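Local atomic coordinates of MaoC family protein (Mycobacterium tuberculosis H37Rv, PDB entry 3KHP), a protein that probably catalyses the dehydration of (3R)-hydroxyacyl thioesters, or the reverse hydration, as a MaoC-family (R)-specific hydratase. Residues A[44-49]-A[69-74]; A[74-79]-A[104-109]. All coordinates share one frame; numbering follows the deposited sequence.

Contact 1: residues A[44-49]-A[69-74]; sequences DTLLYA and IDQQVL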
loop_
_atom_site.group_PDB
_atom_site.type_symbol
_atom_site.label_atom_id
_atom_site.label_comp_id
_atom_site.label_asym_id
_atom_site.label_seq_id
_atom_site.Cartn_x
_atom_site.Cartn_y
_atom_site.Cartn_z
ATOM N N ASP A 44 -2.606 -8.562 -1.460
ATOM C CA ASP A 44 -1.257 -8.289 -1.880
ATOM C C ASP A 44 -1.221 -7.756 -3.304
ATOM O O ASP A 44 -0.450 -6.863 -3.596
ATOM C CB ASP A 44 -0.396 -9.573 -1.810
ATOM C CG ASP A 44 -0.245 -10.078 -0.426
ATOM O OD1 ASP A 44 0.246 -9.304 0.392
ATOM O OD2 ASP A 44 -0.664 -11.221 -0.107
ATOM N N THR A 45 -2.029 -8.326 -4.195
ATOM C CA THR A 45 -1.925 -7.979 -5.620
ATOM C C THR A 45 -2.655 -6.663 -5.836
ATOM O O THR A 45 -2.239 -5.849 -6.631
ATOM C CB THR A 45 -2.444 -9.090 -6.539
ATOM O OG1 THR A 45 -3.614 -9.686 -5.970
ATOM C CG2 THR A 45 -1.379 -10.199 -6.761
ATOM N N LEU A 46 -3.722 -6.448 -5.068
ATOM C CA LEU A 46 -4.392 -5.169 -5.035
ATOM C C LEU A 46 -3.436 -4.089 -4.506
ATOM O O LEU A 46 -3.271 -3.040 -5.130
ATOM C CB LEU A 46 -5.647 -5.243 -4.140
ATOM C CG LEU A 46 -6.806 -6.109 -4.677
ATOM C CD1 LEU A 46 -7.798 -6.403 -3.589
ATOM C CD2 LEU A 46 -7.466 -5.503 -5.933
ATOM N N LEU A 47 -2.808 -4.359 -3.360
ATOM C CA LEU A 47 -1.889 -3.393 -2.759
ATOM C C LEU A 47 -0.738 -3.028 -3.687
ATOM O O LEU A 47 -0.281 -1.868 -3.698
ATOM C CB LEU A 47 -1.331 -3.944 -1.435
ATOM C CG LEU A 47 -0.439 -2.991 -0.647
ATOM C CD1 LEU A 47 -1.058 -1.621 -0.503
ATOM C CD2 LEU A 47 -0.103 -3.572 0.747
ATOM N N TYR A 48 -0.268 -4.018 -4.447
ATOM C CA TYR A 48 0.845 -3.823 -5.393
ATOM C C TYR A 48 0.353 -2.901 -6.490
ATOM O O TYR A 48 1.036 -1.944 -6.842
ATOM C CB TYR A 48 1.320 -5.167 -5.989
ATOM C CG TYR A 48 2.312 -4.992 -7.125
ATOM C CD1 TYR A 48 3.667 -4.826 -6.870
ATOM C CD2 TYR A 48 1.907 -4.992 -8.435
ATOM C CE1 TYR A 48 4.572 -4.588 -7.889
ATOM C CE2 TYR A 48 2.825 -4.783 -9.466
ATOM C CZ TYR A 48 4.153 -4.613 -9.180
ATOM O OH TYR A 48 5.063 -4.437 -10.176
ATOM N N ALA A 49 -0.801 -3.219 -7.071
ATOM C CA ALA A 49 -1.390 -2.367 -8.105
ATOM C C ALA A 49 -1.448 -0.890 -7.654
ATOM O O ALA A 49 -1.041 -0.017 -8.380
ATOM C CB ALA A 49 -2.812 -2.856 -8.490
ATOM N N ILE A 69 -16.220 -7.369 -13.534
ATOM C CA ILE A 69 -14.787 -7.147 -13.659
ATOM C C ILE A 69 -14.091 -8.148 -12.758
ATOM O O ILE A 69 -14.202 -8.102 -11.547
ATOM C CB ILE A 69 -14.414 -5.723 -13.253
ATOM C CG1 ILE A 69 -15.249 -4.680 -14.025
ATOM C CG2 ILE A 69 -12.924 -5.489 -13.488
ATOM C CD1 ILE A 69 -15.092 -3.210 -13.546
ATOM N N ASP A 70 -13.419 -9.091 -13.392
ATOM C CA ASP A 70 -12.548 -10.050 -12.685
ATOM C C ASP A 70 -11.247 -9.342 -12.399
ATOM O O ASP A 70 -10.742 -8.661 -13.266
ATOM C CB ASP A 70 -12.258 -11.257 -13.570
ATOM C CG ASP A 70 -13.464 -12.089 -13.795
ATOM O OD1 ASP A 70 -14.133 -12.395 -12.785
ATOM O OD2 ASP A 70 -13.745 -12.426 -14.972
ATOM N N GLN A 71 -10.696 -9.533 -11.209
ATOM C CA GLN A 71 -9.377 -8.981 -10.926
ATOM C C GLN A 71 -8.353 -9.540 -11.904
ATOM O O GLN A 71 -8.318 -10.747 -12.155
ATOM C CB GLN A 71 -8.932 -9.292 -9.492
ATOM C CG GLN A 71 -7.733 -8.441 -9.079
ATOM C CD GLN A 71 -7.213 -8.843 -7.768
ATOM O OE1 GLN A 71 -7.938 -9.438 -6.969
ATOM N NE2 GLN A 71 -5.950 -8.522 -7.500
ATOM N N GLN A 72 -7.561 -8.649 -12.479
ATOM C CA GLN A 72 -6.320 -8.982 -13.156
ATOM C C GLN A 72 -5.092 -8.546 -12.293
ATOM O O GLN A 72 -5.176 -7.600 -11.506
ATOM C CB GLN A 72 -6.247 -8.240 -14.489
ATOM C CG GLN A 72 -7.337 -8.603 -15.460
ATOM C CD GLN A 72 -7.133 -7.972 -16.810
ATOM O OE1 GLN A 72 -6.122 -8.206 -17.457
ATOM N NE2 GLN A 72 -8.103 -7.169 -17.250
ATOM N N VAL A 73 -3.961 -9.230 -12.481
ATOM C CA VAL A 73 -2.721 -8.981 -11.743
ATOM C C VAL A 73 -1.702 -8.406 -12.693
ATOM O O VAL A 73 -1.503 -8.912 -13.784
ATOM C CB VAL A 73 -2.194 -10.278 -11.121
ATOM C CG1 VAL A 73 -0.855 -10.022 -10.398
ATOM C CG2 VAL A 73 -3.212 -10.808 -10.153
ATOM N N LEU A 74 -1.057 -7.318 -12.321
ATOM C CA LEU A 74 -0.061 -6.783 -13.246
ATOM C C LEU A 74 1.101 -7.768 -13.423
ATOM O O LEU A 74 1.494 -8.481 -12.481
ATOM C CB LEU A 74 0.432 -5.428 -12.801
ATOM C CG LEU A 74 -0.635 -4.345 -12.801
ATOM C CD1 LEU A 74 -0.201 -3.180 -11.947
ATOM C CD2 LEU A 74 -0.969 -3.949 -14.187
HETATM O O HOH W 1 -1.739 -6.407 -9.638
#

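Contact 2: residues A[74-79]-A[104-109]; sequences LPTYAV and QGIRLH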
loop_
_atom_site.group_PDB
_atom_site.type_symbol
_atom_site.label_atom_id
_atom_site.label_comp_id
_atom_site.label_asym_id
_atom_site.label_seq_id
_atom_site.Cartn_x
_atom_site.Cartn_y
_atom_site.Cartn_z
ATOM N N LEU A 74 -1.057 -7.318 -12.321
ATOM C CA LEU A 74 -0.061 -6.783 -13.246
ATOM C C LEU A 74 1.101 -7.768 -13.423
ATOM O O LEU A 74 1.494 -8.481 -12.481
ATOM C CB LEU A 74 0.432 -5.428 -12.801
ATOM C CG LEU A 74 -0.635 -4.345 -12.801
ATOM C CD1 LEU A 74 -0.201 -3.180 -11.947
ATOM C CD2 LEU A 74 -0.969 -3.949 -14.187
ATOM N N PRO A 75 1.618 -7.882 -14.649
ATOM C CA PRO A 75 2.641 -8.925 -14.854
ATOM C C PRO A 75 3.948 -8.552 -14.167
ATOM O O PRO A 75 4.700 -9.443 -13.772
ATOM C CB PRO A 75 2.789 -9.013 -16.381
ATOM C CG PRO A 75 2.255 -7.730 -16.900
ATOM C CD PRO A 75 1.151 -7.317 -15.921
ATOM N N THR A 76 4.185 -7.264 -13.961
ATOM C CA THR A 76 5.354 -6.853 -13.198
ATOM C C THR A 76 5.292 -7.300 -11.753
ATOM O O THR A 76 6.305 -7.205 -11.040
ATOM C CB THR A 76 5.584 -5.361 -13.191
ATOM O OG1 THR A 76 4.493 -4.714 -12.544
ATOM C CG2 THR A 76 5.817 -4.837 -14.589
ATOM N N TYR A 77 4.134 -7.808 -11.307
ATOM C CA TYR A 77 4.078 -8.464 -9.993
ATOM C C TYR A 77 5.073 -9.662 -9.908
ATOM O O TYR A 77 5.399 -10.101 -8.823
ATOM C CB TYR A 77 2.645 -8.872 -9.621
ATOM C CG TYR A 77 2.486 -9.338 -8.198
ATOM C CD1 TYR A 77 2.627 -8.448 -7.129
ATOM C CD2 TYR A 77 2.252 -10.683 -7.911
ATOM C CE1 TYR A 77 2.525 -8.880 -5.806
ATOM C CE2 TYR A 77 2.162 -11.141 -6.579
ATOM C CZ TYR A 77 2.286 -10.222 -5.538
ATOM O OH TYR A 77 2.203 -10.662 -4.257
ATOM N N ALA A 78 5.578 -10.165 -11.029
ATOM C CA ALA A 78 6.594 -11.240 -10.976
ATOM C C ALA A 78 7.825 -10.840 -10.144
ATOM O O ALA A 78 8.437 -11.686 -9.546
ATOM C CB ALA A 78 7.026 -11.665 -12.341
ATOM N N VAL A 79 8.143 -9.561 -10.068
ATOM C CA VAL A 79 9.287 -9.137 -9.282
ATOM C C VAL A 79 9.093 -9.298 -7.784
ATOM O O VAL A 79 10.078 -9.407 -7.061
ATOM C CB VAL A 79 9.749 -7.715 -9.620
ATOM C CG1 VAL A 79 10.076 -7.598 -11.141
ATOM C CG2 VAL A 79 8.753 -6.674 -9.144
ATOM N N GLN A 104 16.154 -5.035 -15.182
ATOM C CA GLN A 104 15.191 -6.047 -14.728
ATOM C C GLN A 104 14.356 -6.569 -15.893
ATOM O O GLN A 104 13.834 -5.802 -16.688
ATOM C CB GLN A 104 14.248 -5.460 -13.681
ATOM C CG GLN A 104 13.218 -6.446 -13.125
ATOM C CD GLN A 104 13.878 -7.484 -12.255
ATOM O OE1 GLN A 104 14.744 -7.139 -11.415
ATOM N NE2 GLN A 104 13.486 -8.767 -12.431
ATOM N N GLY A 105 14.212 -7.881 -15.974
ATOM C CA GLY A 105 13.385 -8.512 -16.982
ATOM C C GLY A 105 12.420 -9.447 -16.296
ATOM O O GLY A 105 12.717 -9.994 -15.211
ATOM N N ILE A 106 11.236 -9.593 -16.881
ATOM C CA ILE A 106 10.319 -10.587 -16.414
ATOM C C ILE A 106 9.783 -11.316 -17.638
ATOM O O ILE A 106 9.734 -10.766 -18.695
ATOM C CB ILE A 106 9.171 -9.999 -15.577
ATOM C CG1 ILE A 106 8.254 -9.157 -16.454
ATOM C CG2 ILE A 106 9.680 -9.189 -14.372
ATOM C CD1 ILE A 106 7.076 -8.650 -15.733
ATOM N N ARG A 107 9.396 -12.565 -17.492
ATOM C CA ARG A 107 8.714 -13.265 -18.577
ATOM C C ARG A 107 7.605 -14.088 -17.959
ATOM O O ARG A 107 7.847 -14.796 -16.985
ATOM C CB ARG A 107 9.716 -14.136 -19.364
ATOM C CG ARG A 107 9.115 -14.963 -20.467
ATOM C CD ARG A 107 10.186 -15.574 -21.424
ATOM N NE ARG A 107 10.992 -14.533 -22.042
ATOM C CZ ARG A 107 10.731 -13.953 -23.206
ATOM N NH1 ARG A 107 9.676 -14.318 -23.930
ATOM N NH2 ARG A 107 11.531 -12.996 -23.656
ATOM N N LEU A 108 6.396 -13.985 -18.501
ATOM C CA LEU A 108 5.254 -14.731 -17.959
ATOM C C LEU A 108 4.811 -15.807 -18.950
ATOM O O LEU A 108 4.870 -15.622 -20.151
ATOM C CB LEU A 108 4.091 -13.789 -17.631
ATOM C CG LEU A 108 4.133 -12.968 -16.315
ATOM C CD1 LEU A 108 4.167 -13.824 -15.032
ATOM C CD2 LEU A 108 5.305 -12.023 -16.365
ATOM N N HIS A 109 4.389 -16.945 -18.412
ATOM C CA HIS A 109 3.932 -18.086 -19.198
ATOM C C HIS A 109 2.492 -18.411 -18.934
ATOM O O HIS A 109 1.897 -19.234 -19.637
ATOM C CB HIS A 109 4.797 -19.278 -18.859
ATOM C CG HIS A 109 6.219 -19.043 -19.200
ATOM N ND1 HIS A 109 6.686 -19.119 -20.493
ATOM C CD2 HIS A 109 7.255 -18.603 -18.448
ATOM C CE1 HIS A 109 7.965 -18.796 -20.512
ATOM N NE2 HIS A 109 8.338 -18.485 -19.282
#

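Contact 1: residues A[44-49]-A[69-74]
Thr45 on the helix 42-51 meets the loop 69-74 through every atom of its side chain, and its CB points toward that loop. At CB the neighbours are Gln71 NE2 and, slightly farther, Val73 CG2. The side chain then divides, with OG1 lying between the backbone N and the carbonyl carbon (chi1 39°). From this position OG1 accepts a weak hydrogen bond from Gln71 NE2 at 3.0 Å; an N-H...O angle of 134° shows how bent it is. This bond adds to a hydroxyl whose one proton has two carbonyl oxygens, Ala114 O and Asp42 O, within bonding distance. The other branch, CG2, reaches both methyls of Val73, 3.7 Å from CG1 and 3.9 Å from CG2, the two side chains crossing at about a right angle. Gln71 is extended beyond CG, and Leu46 CD2 packs against its amide, 3.8 Å from CD. Farther along the helix, the edge of the Tyr48 ring at CE2 meets Leu74 CB (4.2 Å), while Leu74 CD1 reaches Ala49 CA. A water bridges the backbones, donating to Thr45 O (3.1 Å) and accepting from Leu74 N (2.9 Å). This buried helix-to-loop contact of the N-terminal hydratase 2 domain lays the connection between helices 59-62 and 78-81 on helix 42-51; Phe61 covers Ala49 and Leu74, Tyr202 of helix 198-202 touches Tyr48, and Arg208 of the second subunit packs on Leu46.

Contact 2: residues A[74-79]-A[104-109]
The 3-10 turn 75-77 and the short helix 78-81 that it runs into rest on strand 103-108 of the antiparallel sheet. The facing side chains of the strand are Gln104, Ile106 and Leu108, every second residue, and all three point toward the helical segment; CB of Arg107 points away, and its NH1 forms a salt bridge with Glu307 OE1. Ile106 buries more of its surface here than any other residue and uses two branches. Its CG1 lies between the backbone N and the carbonyl carbon (chi1 68°), and the extended continuation carries CD1 to the backbone of the 3-10 turn, 3.2 Å from Pro75 O and 3.6 Å from Thr76 CA. Its CG2 branch instead meets Val79 CG1 at 3.6 Å and Ala78 CB at 4.2 Å. CD1 therefore meets the turn, CG2 the Ala78 and Val79 side chains. Leu108 adds to the Pro75 side, its CD2 lying 3.9 Å from Pro75 CB. Toward the other end of the contact, Gln104 bends at chi2 (70°) and brings CG, CD and NE2 obliquely across Val79 CG1, with NE2 at 3.8 Å. The amide ends are occupied within the sheet: NE2 donates to Gly105 O at 3.1 Å, from above the carbonyl plane, and OE1 is hydrogen-bonded to Thr158 OG1. No hydrogen bond joins the two segments, and the interface is mostly aliphatic. Tyr235 of helix 231-245 also touches Ile106, Gln104 and Thr76. With strands 152-162 and 254-261 flanking 103-108, this helix-on-sheet packing is consistent with the double hot-dog fold of hydratase 2 enzymes, in which curved antiparallel sheet wraps round helix.

Contacts 1 and 2 follow one another along the chain and share Leu74, whose side chain faces helix 42-51 in contact 1 while the chain turns after it into contact 2. Both are mainly buried, but their centres lie about 17 Å and 8 Å from the centre of the chain, and only contact 1 has the second subunit beside it. Their chemistry differs: contact 1, helix to loop, mixes apolar packing with a weak hydrogen bond and a bridging water, whereas contact 2, helix to sheet, has no hydrogen bond between its segments. Between them, Tyr48 OH and Thr76 OG1 form a probable hydrogen bond, and the Tyr48 and Tyr77 rings meet edge-to-face.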